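Side-chain contacts in aspartate carbamoyltransferase (Leishmania major, PDB 7K46), which probably catalyses carbamoyl transfer from carbamoyl phosphate to aspartate, giving N-carbamoyl-aspartate in the early pathway to pyrimidines: residues 27-32 with 144-149; 164-169 with 177-182; 81-86 with 97-102; 54-59 with 64-69; 289-294 with 305-310. All coordinates share one frame; numbering follows the deposited sequence. Where two conformers were deposited one is given.

Contact 1. Residues 27-32 with 144-149; sequences DALIQL and QALLDI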
# COMPACT_ATOMS: atom_id res chain seq x y z
N ASP A 27 -20.03 21.79 15.22
CA ASP A 27 -20.14 22.98 14.38
C ASP A 27 -18.79 23.34 13.78
O ASP A 27 -18.67 23.65 12.59
CB ASP A 27 -20.65 24.19 15.19
CG ASP A 27 -22.09 24.04 15.66
OD1 ASP A 27 -22.85 23.25 15.08
OD2 ASP A 27 -22.45 24.76 16.62
N ALA A 28 -17.74 23.33 14.62
CA ALA A 28 -16.42 23.75 14.16
C ALA A 28 -15.86 22.76 13.15
O ALA A 28 -15.23 23.16 12.16
CB ALA A 28 -15.48 23.91 15.35
N LEU A 29 -16.06 21.46 13.39
CA LEU A 29 -15.59 20.45 12.44
C LEU A 29 -16.34 20.55 11.12
O LEU A 29 -15.76 20.37 10.04
CB LEU A 29 -15.74 19.05 13.03
CG LEU A 29 -14.74 18.63 14.11
CD1 LEU A 29 -15.17 17.33 14.80
CD2 LEU A 29 -13.33 18.45 13.51
N ILE A 30 -17.65 20.83 11.18
CA ILE A 30 -18.41 21.01 9.95
C ILE A 30 -17.84 22.17 9.13
O ILE A 30 -17.62 22.05 7.92
CB ILE A 30 -19.90 21.21 10.27
CG1 ILE A 30 -20.53 19.89 10.68
CG2 ILE A 30 -20.62 21.81 9.06
CD1 ILE A 30 -21.97 20.04 11.19
N GLN A 31 -17.61 23.32 9.78
CA GLN A 31 -17.11 24.48 9.05
C GLN A 31 -15.72 24.22 8.48
O GLN A 31 -15.42 24.63 7.35
CB GLN A 31 -17.09 25.71 9.96
CG GLN A 31 -16.83 27.02 9.21
CD GLN A 31 -17.90 27.30 8.17
OE1 GLN A 31 -19.08 27.42 8.50
NE2 GLN A 31 -17.49 27.39 6.91
N LEU A 32 -14.86 23.54 9.23
CA LEU A 32 -13.51 23.25 8.75
C LEU A 32 -13.55 22.29 7.56
O LEU A 32 -12.83 22.49 6.58
CB LEU A 32 -12.66 22.67 9.89
CG LEU A 32 -11.21 22.24 9.59
CD1 LEU A 32 -10.44 23.39 8.98
CD2 LEU A 32 -10.51 21.73 10.87
N GLN A 144 -18.12 8.04 10.77
CA GLN A 144 -19.38 7.85 10.05
C GLN A 144 -20.48 8.75 10.62
O GLN A 144 -21.20 9.42 9.87
CB GLN A 144 -19.82 6.38 10.10
CG GLN A 144 -21.09 6.11 9.27
CD GLN A 144 -20.78 6.08 7.77
OE1 GLN A 144 -19.90 5.35 7.34
NE2 GLN A 144 -21.49 6.89 6.99
N ALA A 145 -20.64 8.77 11.94
CA ALA A 145 -21.63 9.67 12.55
C ALA A 145 -21.38 11.11 12.13
O ALA A 145 -22.31 11.83 11.74
CB ALA A 145 -21.59 9.55 14.07
N LEU A 146 -20.13 11.56 12.21
CA LEU A 146 -19.82 12.96 11.92
C LEU A 146 -19.98 13.27 10.43
O LEU A 146 -20.47 14.35 10.08
CB LEU A 146 -18.40 13.28 12.39
CG LEU A 146 -18.32 13.35 13.91
CD1 LEU A 146 -16.86 13.37 14.34
CD2 LEU A 146 -19.04 14.59 14.42
N LEU A 147 -19.59 12.36 9.55
CA LEU A 147 -19.82 12.61 8.13
C LEU A 147 -21.31 12.59 7.79
O LEU A 147 -21.74 13.31 6.88
CB LEU A 147 -19.06 11.59 7.26
CG LEU A 147 -19.60 10.19 6.97
CD1 LEU A 147 -20.54 10.20 5.75
CD2 LEU A 147 -18.43 9.23 6.71
N ASP A 148 -22.11 11.76 8.48
CA ASP A 148 -23.55 11.78 8.26
C ASP A 148 -24.13 13.14 8.64
O ASP A 148 -24.97 13.70 7.92
CB ASP A 148 -24.24 10.68 9.07
CG ASP A 148 -23.92 9.27 8.56
OD1 ASP A 148 -23.38 9.11 7.44
OD2 ASP A 148 -24.23 8.31 9.31
N ILE A 149 -23.68 13.70 9.77
CA ILE A 149 -24.16 15.02 10.19
C ILE A 149 -23.73 16.08 9.19
O ILE A 149 -24.52 16.96 8.82
CB ILE A 149 -23.64 15.34 11.60
CG1 ILE A 149 -24.30 14.43 12.64
CG2 ILE A 149 -23.88 16.81 11.94
CD1 ILE A 149 -23.72 14.64 14.01

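Contact 2. Residues 164-169 with 177-182; sequences IALIGD and HSLLKL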
# COMPACT_ATOMS: atom_id res chain seq x y z
N ILE A 164 -36.29 13.05 10.32
CA ILE A 164 -35.42 12.05 9.72
C ILE A 164 -36.00 10.67 10.00
O ILE A 164 -36.49 10.41 11.10
CB ILE A 164 -33.97 12.16 10.26
CG1 ILE A 164 -33.09 11.03 9.70
CG2 ILE A 164 -33.95 12.16 11.79
CD1 ILE A 164 -31.60 11.23 9.99
N ALA A 165 -35.97 9.80 8.99
CA ALA A 165 -36.36 8.41 9.15
C ALA A 165 -35.11 7.55 9.17
O ALA A 165 -34.27 7.66 8.27
CB ALA A 165 -37.30 7.95 8.03
N LEU A 166 -34.96 6.73 10.21
CA LEU A 166 -33.91 5.73 10.29
C LEU A 166 -34.56 4.40 9.91
O LEU A 166 -35.54 3.99 10.54
CB LEU A 166 -33.28 5.67 11.68
CG LEU A 166 -32.80 7.02 12.24
CD1 LEU A 166 -32.38 6.90 13.70
CD2 LEU A 166 -31.66 7.64 11.40
N ILE A 167 -34.05 3.77 8.86
CA ILE A 167 -34.77 2.69 8.18
C ILE A 167 -33.86 1.48 8.11
O ILE A 167 -32.78 1.55 7.52
CB ILE A 167 -35.19 3.10 6.76
CG1 ILE A 167 -36.02 4.39 6.79
CG2 ILE A 167 -35.92 1.94 6.05
CD1 ILE A 167 -36.04 5.09 5.45
N GLY A 168 -34.31 0.35 8.67
CA GLY A 168 -33.57 -0.89 8.51
C GLY A 168 -33.77 -1.81 9.71
O GLY A 168 -34.80 -1.76 10.38
N ASP A 169 -32.76 -2.65 9.95
CA ASP A 169 -32.70 -3.48 11.15
C ASP A 169 -32.23 -2.58 12.29
O ASP A 169 -31.03 -2.44 12.55
CB ASP A 169 -31.76 -4.66 10.95
CG ASP A 169 -31.72 -5.61 12.14
OD1 ASP A 169 -32.09 -5.21 13.27
OD2 ASP A 169 -31.31 -6.78 11.95
N HIS A 177 -27.88 3.14 16.38
CA HIS A 177 -28.14 3.53 17.77
C HIS A 177 -27.31 4.75 18.15
O HIS A 177 -27.82 5.71 18.74
CB HIS A 177 -27.80 2.40 18.75
CG HIS A 177 -28.53 1.12 18.51
ND1 HIS A 177 -28.27 -0.02 19.25
CD2 HIS A 177 -29.48 0.78 17.61
CE1 HIS A 177 -29.04 -1.00 18.82
NE2 HIS A 177 -29.78 -0.55 17.82
N SER A 178 -26.01 4.70 17.84
CA SER A 178 -25.10 5.80 18.16
C SER A 178 -25.48 7.07 17.41
O SER A 178 -25.42 8.17 17.97
CB SER A 178 -23.66 5.39 17.84
OG SER A 178 -22.75 6.41 18.16
N LEU A 179 -25.87 6.93 16.14
CA LEU A 179 -26.27 8.10 15.37
C LEU A 179 -27.49 8.77 15.99
O LEU A 179 -27.53 10.00 16.13
CB LEU A 179 -26.55 7.71 13.91
CG LEU A 179 -26.98 8.88 13.01
CD1 LEU A 179 -25.87 9.92 12.86
CD2 LEU A 179 -27.46 8.40 11.65
N LEU A 180 -28.48 7.98 16.39
CA LEU A 180 -29.66 8.55 17.04
C LEU A 180 -29.29 9.26 18.34
O LEU A 180 -29.73 10.39 18.59
CB LEU A 180 -30.69 7.45 17.30
CG LEU A 180 -31.90 7.90 18.12
CD1 LEU A 180 -32.63 9.02 17.39
CD2 LEU A 180 -32.84 6.71 18.40
N LYS A 181 -28.46 8.62 19.17
CA LYS A 181 -28.05 9.26 20.43
C LYS A 181 -27.36 10.59 20.16
O LYS A 181 -27.64 11.59 20.82
CB LYS A 181 -27.12 8.35 21.22
CG LYS A 181 -27.75 7.08 21.76
CD LYS A 181 -26.65 6.25 22.41
CE LYS A 181 -27.14 4.89 22.83
NZ LYS A 181 -26.03 4.15 23.50
N LEU A 182 -26.47 10.62 19.17
CA LEU A 182 -25.73 11.83 18.86
C LEU A 182 -26.65 12.93 18.36
O LEU A 182 -26.53 14.10 18.76
CB LEU A 182 -24.65 11.53 17.82
CG LEU A 182 -23.65 12.65 17.56
CD1 LEU A 182 -22.78 12.82 18.79
CD2 LEU A 182 -22.80 12.33 16.35

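Contact 3. Residues 81-86 with 97-102; sequences VNFKVE and QDTIRT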
# COMPACT_ATOMS: atom_id res chain seq x y z
N VAL A 81 1.56 4.43 6.02
CA VAL A 81 2.30 3.17 6.04
C VAL A 81 1.31 2.06 6.33
O VAL A 81 0.59 2.12 7.33
CB VAL A 81 3.42 3.20 7.09
CG1 VAL A 81 4.06 1.80 7.23
CG2 VAL A 81 4.48 4.25 6.73
N ASN A 82 1.28 1.04 5.47
CA ASN A 82 0.42 -0.11 5.69
C ASN A 82 1.03 -1.04 6.74
O ASN A 82 2.25 -1.11 6.90
CB ASN A 82 0.21 -0.90 4.39
CG ASN A 82 -0.06 -0.01 3.20
OD1 ASN A 82 -0.95 0.85 3.24
ND2 ASN A 82 0.71 -0.19 2.14
N PHE A 83 0.17 -1.77 7.45
CA PHE A 83 0.63 -2.77 8.41
C PHE A 83 -0.33 -3.95 8.32
O PHE A 83 -1.44 -3.89 8.86
CB PHE A 83 0.69 -2.20 9.82
CG PHE A 83 1.48 -3.03 10.78
CD1 PHE A 83 0.92 -4.17 11.36
CD2 PHE A 83 2.78 -2.68 11.11
CE1 PHE A 83 1.65 -4.94 12.25
CE2 PHE A 83 3.51 -3.44 12.01
CZ PHE A 83 2.95 -4.57 12.57
N LYS A 84 0.11 -5.02 7.66
CA LYS A 84 -0.72 -6.20 7.49
C LYS A 84 -0.86 -6.93 8.82
O LYS A 84 0.14 -7.28 9.46
CB LYS A 84 -0.11 -7.13 6.45
N VAL A 85 -2.10 -7.15 9.25
CA VAL A 85 -2.34 -8.00 10.41
C VAL A 85 -1.89 -9.41 10.07
O VAL A 85 -2.26 -9.96 9.02
CB VAL A 85 -3.82 -7.93 10.82
CG1 VAL A 85 -4.10 -8.95 11.91
CG2 VAL A 85 -4.18 -6.52 11.27
N GLU A 86 -1.07 -10.00 10.93
CA GLU A 86 -0.45 -11.29 10.63
C GLU A 86 -1.23 -12.48 11.19
O GLU A 86 -1.08 -13.61 10.72
CB GLU A 86 0.98 -11.32 11.16
CG GLU A 86 1.90 -10.27 10.52
CD GLU A 86 3.34 -10.40 10.99
OE1 GLU A 86 3.58 -11.09 12.01
OE2 GLU A 86 4.23 -9.81 10.35
N GLN A 97 -1.64 -5.30 22.00
CA GLN A 97 -0.86 -4.25 22.65
C GLN A 97 0.53 -4.14 22.04
O GLN A 97 0.99 -3.04 21.73
CB GLN A 97 -0.75 -4.52 24.16
CG GLN A 97 -2.06 -4.32 24.93
CD GLN A 97 -2.92 -5.58 25.01
OE1 GLN A 97 -2.82 -6.47 24.16
NE2 GLN A 97 -3.77 -5.64 26.03
N ASP A 98 1.21 -5.28 21.85
CA ASP A 98 2.55 -5.22 21.26
C ASP A 98 2.51 -4.70 19.84
O ASP A 98 3.44 -4.00 19.40
CB ASP A 98 3.22 -6.60 21.29
CG ASP A 98 3.77 -6.94 22.66
OD1 ASP A 98 3.68 -6.09 23.58
OD2 ASP A 98 4.29 -8.07 22.83
N THR A 99 1.45 -5.02 19.09
CA THR A 99 1.33 -4.49 17.74
C THR A 99 1.17 -2.97 17.76
O THR A 99 1.79 -2.27 16.95
CB THR A 99 0.15 -5.15 17.02
OG1 THR A 99 0.40 -6.56 16.94
CG2 THR A 99 -0.00 -4.57 15.61
N ILE A 100 0.33 -2.46 18.67
CA ILE A 100 0.16 -1.01 18.81
C ILE A 100 1.50 -0.34 19.12
O ILE A 100 1.85 0.68 18.53
CB ILE A 100 -0.90 -0.70 19.89
CG1 ILE A 100 -2.28 -1.21 19.43
CG2 ILE A 100 -0.93 0.80 20.23
CD1 ILE A 100 -2.81 -0.53 18.16
N ARG A 101 2.25 -0.90 20.08
CA ARG A 101 3.57 -0.35 20.39
C ARG A 101 4.46 -0.33 19.16
O ARG A 101 5.26 0.60 18.97
CB ARG A 101 4.25 -1.17 21.49
CG ARG A 101 3.42 -1.40 22.74
CD ARG A 101 4.10 -0.82 23.93
NE ARG A 101 3.56 -1.30 25.20
CZ ARG A 101 3.73 -0.65 26.34
NH1 ARG A 101 4.37 0.51 26.38
NH2 ARG A 101 3.26 -1.17 27.47
N THR A 102 4.37 -1.36 18.32
CA THR A 102 5.15 -1.39 17.09
C THR A 102 4.77 -0.22 16.18
O THR A 102 5.64 0.48 15.65
CB THR A 102 4.95 -2.74 16.40
OG1 THR A 102 5.40 -3.79 17.28
CG2 THR A 102 5.76 -2.83 15.10

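Contact 4. Residues 54-59 with 64-69; sequences MTPLFF and RTLSSF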
# COMPACT_ATOMS: atom_id res chain seq x y z
N MET A 54 0.60 8.12 9.14
CA MET A 54 -0.57 7.38 9.60
C MET A 54 -0.32 5.89 9.35
O MET A 54 0.12 5.52 8.25
CB MET A 54 -1.83 7.83 8.85
CG MET A 54 -3.02 6.83 8.94
SD MET A 54 -4.38 7.26 7.83
CE MET A 54 -5.07 8.68 8.69
N THR A 55 -0.63 5.05 10.34
CA THR A 55 -0.72 3.61 10.09
C THR A 55 -2.13 3.13 10.36
O THR A 55 -2.60 3.19 11.51
CB THR A 55 0.26 2.79 10.94
OG1 THR A 55 1.61 3.20 10.67
CG2 THR A 55 0.13 1.31 10.58
N PRO A 56 -2.84 2.61 9.36
CA PRO A 56 -4.10 1.91 9.62
C PRO A 56 -3.84 0.47 10.02
O PRO A 56 -2.95 -0.20 9.47
CB PRO A 56 -4.84 1.99 8.28
CG PRO A 56 -3.96 2.85 7.36
CD PRO A 56 -2.57 2.72 7.92
N LEU A 57 -4.63 -0.01 10.98
CA LEU A 57 -4.55 -1.39 11.46
C LEU A 57 -5.97 -1.92 11.39
O LEU A 57 -6.78 -1.66 12.29
CB LEU A 57 -3.96 -1.46 12.87
CG LEU A 57 -3.57 -2.85 13.37
CD1 LEU A 57 -2.36 -3.39 12.58
CD2 LEU A 57 -3.28 -2.82 14.87
N PHE A 58 -6.29 -2.65 10.32
CA PHE A 58 -7.66 -3.06 10.03
C PHE A 58 -7.76 -4.57 10.16
O PHE A 58 -7.20 -5.32 9.34
CB PHE A 58 -8.09 -2.58 8.64
CG PHE A 58 -8.65 -1.18 8.62
CD1 PHE A 58 -7.95 -0.12 9.19
CD2 PHE A 58 -9.88 -0.92 8.02
CE1 PHE A 58 -8.47 1.18 9.17
CE2 PHE A 58 -10.41 0.37 8.00
CZ PHE A 58 -9.71 1.42 8.57
N PHE A 59 -8.45 -5.03 11.20
CA PHE A 59 -8.65 -6.45 11.44
C PHE A 59 -9.86 -6.99 10.70
O PHE A 59 -10.03 -8.21 10.61
CB PHE A 59 -8.79 -6.73 12.94
CG PHE A 59 -7.51 -6.58 13.70
CD1 PHE A 59 -7.07 -5.32 14.10
CD2 PHE A 59 -6.73 -7.69 14.01
CE1 PHE A 59 -5.88 -5.18 14.80
CE2 PHE A 59 -5.54 -7.54 14.71
CZ PHE A 59 -5.12 -6.28 15.11
N ARG A 64 -13.99 0.99 1.93
CA ARG A 64 -14.59 2.32 1.87
C ARG A 64 -14.06 3.22 2.99
O ARG A 64 -13.64 4.36 2.74
CB ARG A 64 -16.12 2.21 1.94
CG ARG A 64 -16.87 3.53 2.16
CD ARG A 64 -18.40 3.34 2.05
NE ARG A 64 -18.80 3.01 0.68
CZ ARG A 64 -19.09 1.79 0.25
NH1 ARG A 64 -19.11 0.75 1.07
NH2 ARG A 64 -19.36 1.62 -1.04
N THR A 65 -14.07 2.74 4.23
CA THR A 65 -13.60 3.58 5.33
C THR A 65 -12.08 3.73 5.32
O THR A 65 -11.54 4.82 5.54
CB THR A 65 -14.10 3.02 6.67
OG1 THR A 65 -15.54 3.09 6.70
CG2 THR A 65 -13.55 3.81 7.83
N LEU A 66 -11.37 2.63 5.04
CA LEU A 66 -9.90 2.68 5.01
C LEU A 66 -9.41 3.68 3.96
O LEU A 66 -8.57 4.54 4.26
CB LEU A 66 -9.35 1.28 4.73
CG LEU A 66 -7.84 1.15 4.51
CD1 LEU A 66 -7.10 1.64 5.74
CD2 LEU A 66 -7.47 -0.30 4.20
N SER A 67 -9.90 3.57 2.73
CA SER A 67 -9.37 4.44 1.67
C SER A 67 -9.66 5.90 1.96
O SER A 67 -8.85 6.78 1.64
CB SER A 67 -9.92 4.02 0.31
OG SER A 67 -11.34 4.11 0.28
N SER A 68 -10.80 6.19 2.60
CA SER A 68 -11.13 7.57 2.96
C SER A 68 -10.12 8.15 3.96
O SER A 68 -9.64 9.27 3.79
CB SER A 68 -12.55 7.62 3.53
OG SER A 68 -12.98 8.97 3.71
N PHE A 69 -9.79 7.39 5.01
CA PHE A 69 -8.76 7.84 5.95
C PHE A 69 -7.42 8.05 5.25
O PHE A 69 -6.73 9.04 5.51
CB PHE A 69 -8.58 6.82 7.09
CG PHE A 69 -9.50 7.03 8.26
CD1 PHE A 69 -9.25 8.05 9.17
CD2 PHE A 69 -10.59 6.21 8.46
CE1 PHE A 69 -10.10 8.27 10.26
CE2 PHE A 69 -11.44 6.40 9.55
CZ PHE A 69 -11.19 7.44 10.45

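Contact 5. Residues 289-294 with 305-310; sequences LPRVDE and AAYFRQ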
# COMPACT_ATOMS: atom_id res chain seq x y z
N LEU A 289 -23.68 2.86 3.24
CA LEU A 289 -23.17 1.94 2.22
C LEU A 289 -22.29 0.86 2.86
O LEU A 289 -21.70 1.10 3.92
CB LEU A 289 -22.41 2.70 1.12
CG LEU A 289 -23.30 3.65 0.30
CD1 LEU A 289 -22.50 4.38 -0.77
CD2 LEU A 289 -24.46 2.89 -0.35
N PRO A 290 -22.18 -0.34 2.27
CA PRO A 290 -22.78 -0.77 1.00
C PRO A 290 -24.28 -1.02 1.08
O PRO A 290 -24.82 -1.27 2.16
CB PRO A 290 -22.05 -2.08 0.70
CG PRO A 290 -21.70 -2.61 2.05
CD PRO A 290 -21.37 -1.41 2.88
N ARG A 291 -24.95 -0.93 -0.06
CA ARG A 291 -26.36 -1.26 -0.21
C ARG A 291 -26.51 -2.56 -1.00
O ARG A 291 -25.62 -2.95 -1.77
CB ARG A 291 -27.10 -0.14 -0.95
CG ARG A 291 -26.56 0.07 -2.36
CD ARG A 291 -27.49 0.89 -3.24
NE ARG A 291 -26.81 1.28 -4.48
CZ ARG A 291 -27.34 2.08 -5.40
NH1 ARG A 291 -28.58 2.52 -5.31
NH2 ARG A 291 -26.59 2.45 -6.43
N VAL A 292 -27.64 -3.22 -0.81
CA VAL A 292 -28.01 -4.31 -1.70
C VAL A 292 -29.14 -3.78 -2.58
O VAL A 292 -28.91 -2.95 -3.46
CB VAL A 292 -28.41 -5.59 -0.94
CG1 VAL A 292 -28.55 -6.77 -1.90
CG2 VAL A 292 -27.38 -5.91 0.12
N ASP A 293 -30.37 -4.21 -2.31
CA ASP A 293 -31.53 -3.84 -3.10
C ASP A 293 -32.46 -2.86 -2.40
O ASP A 293 -33.47 -2.47 -2.98
CB ASP A 293 -32.32 -5.10 -3.49
CG ASP A 293 -32.44 -6.11 -2.34
OD1 ASP A 293 -32.14 -5.76 -1.17
OD2 ASP A 293 -32.83 -7.27 -2.61
N GLU A 294 -32.16 -2.48 -1.15
CA GLU A 294 -33.05 -1.63 -0.37
C GLU A 294 -33.07 -0.19 -0.86
O GLU A 294 -33.88 0.62 -0.37
CB GLU A 294 -32.66 -1.68 1.12
CG GLU A 294 -31.32 -1.00 1.45
CD GLU A 294 -30.11 -1.89 1.19
OE1 GLU A 294 -30.25 -2.96 0.56
OE2 GLU A 294 -29.00 -1.51 1.63
N ALA A 305 -30.70 12.21 -4.21
CA ALA A 305 -29.92 11.02 -3.85
C ALA A 305 -28.54 11.49 -3.40
O ALA A 305 -27.69 11.83 -4.22
CB ALA A 305 -29.84 10.06 -5.03
N ALA A 306 -28.33 11.53 -2.09
CA ALA A 306 -27.12 12.11 -1.51
C ALA A 306 -26.09 11.07 -1.07
O ALA A 306 -25.02 11.46 -0.57
CB ALA A 306 -27.50 13.01 -0.33
N TYR A 307 -26.36 9.78 -1.23
CA TYR A 307 -25.50 8.76 -0.63
C TYR A 307 -24.15 8.61 -1.33
O TYR A 307 -23.25 7.99 -0.75
CB TYR A 307 -26.21 7.40 -0.57
CG TYR A 307 -27.14 7.11 -1.75
CD1 TYR A 307 -28.46 7.56 -1.73
CD2 TYR A 307 -26.69 6.39 -2.86
CE1 TYR A 307 -29.32 7.31 -2.80
CE2 TYR A 307 -27.55 6.13 -3.94
CZ TYR A 307 -28.86 6.59 -3.89
OH TYR A 307 -29.72 6.35 -4.94
N PHE A 308 -23.99 9.14 -2.54
CA PHE A 308 -22.64 9.15 -3.11
C PHE A 308 -21.86 10.38 -2.66
O PHE A 308 -20.69 10.28 -2.28
CB PHE A 308 -22.71 9.09 -4.65
CG PHE A 308 -23.48 7.90 -5.17
CD1 PHE A 308 -23.16 6.62 -4.74
CD2 PHE A 308 -24.51 8.07 -6.08
CE1 PHE A 308 -23.87 5.51 -5.21
CE2 PHE A 308 -25.21 6.97 -6.56
CZ PHE A 308 -24.90 5.69 -6.12
N ARG A 309 -22.49 11.56 -2.69
CA ARG A 309 -21.86 12.76 -2.14
C ARG A 309 -21.50 12.58 -0.67
O ARG A 309 -20.50 13.13 -0.19
CB ARG A 309 -22.78 13.97 -2.32
CG ARG A 309 -23.01 14.36 -3.79
CD ARG A 309 -23.76 15.70 -3.93
NE ARG A 309 -25.11 15.67 -3.38
CZ ARG A 309 -26.17 15.22 -4.03
NH1 ARG A 309 -26.06 14.69 -5.25
NH2 ARG A 309 -27.37 15.29 -3.46
N GLN A 310 -22.32 11.82 0.06
CA GLN A 310 -22.07 11.50 1.47
C GLN A 310 -20.64 10.99 1.68
O GLN A 310 -19.98 11.34 2.66
CB GLN A 310 -23.12 10.47 1.91
CG GLN A 310 -23.15 10.05 3.37
CD GLN A 310 -24.34 9.14 3.66
OE1 GLN A 310 -25.24 8.99 2.83
NE2 GLN A 310 -24.37 8.56 4.86

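Contact 1. Residues 27-32 with 144-149
Asp148 OD1, gripped by two amides, marks the far flank of the helix whose near flank brings Leu146 and Ile149 against Leu29 and Ile30. Gln144 NE2, one turn earlier, gives it a hydrogen bond of 3.0 Å, with the acceptor lying nearly in the Gln144 amide plane. The carboxylate takes this N-H on its syn side, 29° out of its own plane. Gln310 NE2 is the second donor to OD1, while OD2 is taken by Tyr239 OH, so both oxygens of this buried acid are satisfied. The contact with residues 27-32 is, by contrast, wholly apolar. Ile30 CD1 reaches Ile149 CG2 at 3.8 Å, the two side chains crossing at about a right angle. In Ile149 the CG2 branch lies anti to the backbone N, which turns that methyl rather than the longer CG1 arm to Ile30. Helix 142-156 is one of two long helices that in this family link the carbamoyl-phosphate and aspartate domains, helix 309-326 being the other, and Gln310 belongs to the latter. Helix 23-41 covers its first-domain side. Leucine suits the second pair because its terminal methyls reach across between the helices, Leu29 CD1 to Leu146 CD1 being a loose 4.3 Å. Phe21 packs on Leu146 as well, and Ile30 also touches Leu150 and His153 of the same helix 142-156.

Contact 2. Residues 164-169 with 177-182
Leu166 points toward the helix and spreads its two methyls over two consecutive leucines. One branch, CD1, comes to 4.0 Å from Leu180 CB and so meets that side chain at its root; the two chains cross obliquely. The other branch turns to Leu179, methyl to methyl, with Leu166 CD2 and Leu179 CD2 4.3 Å apart. Leu166 holds CG beside its own backbone N, chi1 -52°, and it is this setting that aims the fork at the helix. Leu180 instead has CG anti to its backbone N; CB is its nearest atom to Leu166, with the CD1 branch only slightly farther. Leucine fits all three buried places because its branched hydrocarbon packs closely between strand and helix and brings no polar group to satisfy. Past the strand end, Gly168 adopts backbone angles that only glycine takes comfortably, and the chain turns to Asp169, which forms a salt bridge with Lys172. The strand and helix open the beta-alpha-beta crossover of a Rossmann-like domain: strand 163-167 runs between 191-195 and 237-240, Leu166 touches Leu194 and Tyr239 on these two neighbours, and helix 204-217 packs alongside through Val206 on Leu180.

Contact 3. Residues 81-86 with 97-102
Phe83 makes the apolar part of this contact, its ring set against two threonine methyls one helical turn apart. Thr99 CG2 lies 3.8 Å from Phe83 CE1, and Thr102 CG2 lies 3.9 Å from Phe83 CE2, so the two methyls meet the two flanks of the ring's outer end. Each threonine holds its CG2 anti to the backbone N, putting the methyl toward the ring and OG1 beside the N. Threonine suits both sites because it serves a ring with one branch and polar groups with the other. Among the hydrogen bonds, Thr102 OG1 donates to Asp98 O at 2.9 Å, tilted 29° from the carbonyl plane. The backbone Thr102 N reaches the same oxygen from the opposite face, 3.0 Å from Asp98 O. Thr99 OG1 finds its main partner in Glu94. Thr102 OG1 and Lys84 O are also hydrogen-bonded to Arg64 and Ser63 of a neighbouring subunit. One salt bridge crosses to that same subunit, from Asp98 OD2 to its Arg291 NE. The arrangement belongs to the subunit interface of the carbamoyltransferase trimer, where, as in relatives, the loop following strand 79-80 reaches toward the active site of the next chain.

Contact 4. Residues 54-59 with 64-69
Strand 54-58 and helix 64-69 run almost exactly antiparallel, 173° between their directions, their axes approaching to 10.1 Å. They are the first two elements of a beta-alpha-beta unit in the carbamoyl-phosphate domain, completed by strand 79-80. In this family the turn between strand and helix lies at the phosphate end of the active site. Alternation along the strand sends Met54, Pro56 and Phe58 to the helix. Leu66 is the partner shared by Pro56 and Phe58: its CD1 sits over one face of the Phe58 ring in a CH-pi contact, 3.8 Å from the centroid and 16° off the normal, and its CB reaches Phe58 CE2 at 3.6 Å. A flat ring suits this place by lying along the leucine. Met54, bent at its last torsion (chi3 -73°), curls its methyl to the next turn, where Met54 CE lies 3.6 Å from the backbone Phe69 O and 4.3 Å from Phe69 CD1. Arg318 of helix 309-326 also touches Phe69. Packing is tightest where Pro56 CB meets Leu66 CD1, at 3.4 Å.

Contact 5. Residues 289-294 with 305-310
Arg291 brings its guanidinium up to two aromatic side chains, steeply inclined to both. Tyr307 CE2 comes over one face of the group, 4.0 Å from Arg291 NH1, with the planes 57° apart. Phe308 is met at its edge: Phe308 CZ lies 3.7 Å from Arg291 NH2, the planes 75° apart. The Leu289 CD1 methyl packs against the backbone carbonyl, 3.7 Å from Tyr307 O. The rings support each other, Tyr307 CD2 resting over the centre of the Phe308 ring. Arginine, extended from CG to NE, suits the site by its reach from loop to rings. Farther out, Asp300 OD2 forms a salt bridge with Arg291 NH2 and Asp300 OD1 a hydrogen bond with Tyr307 OH; Leu295 O is hydrogen-bonded to NH1, and NE makes a salt bridge to Asp98 of a neighbouring subunit. Pro290 follows a cis peptide bond, as in related carbamoyltransferases. The polar partners would thus fix the guanidinium, the rings filling space beside it; the NE salt bridge alone crosses to another chain.

In the fold
Contacts 1, 2 and 4 are buried and apolar across their segments, but contact 1 pairs helix with helix whereas 2 and 4 set a helix on a strand, one in each domain. Contacts 3 and 5 are only partly buried and involve loops; a salt bridge, Asp98 with Arg291 of a neighbouring subunit, joins contact 3 of one chain to contact 5 of the next. Contact 4 also reaches a neighbour, through Arg64, which within its own chain packs on Leu289 of contact 5. The chain leaving strand 79-80 is hydrogen-bonded to strand 53-58 through Val81 N and Met54 O. Helix 142-156 of contact 1 reaches the second domain, by packing on contact 2 and a polar link to contact 5.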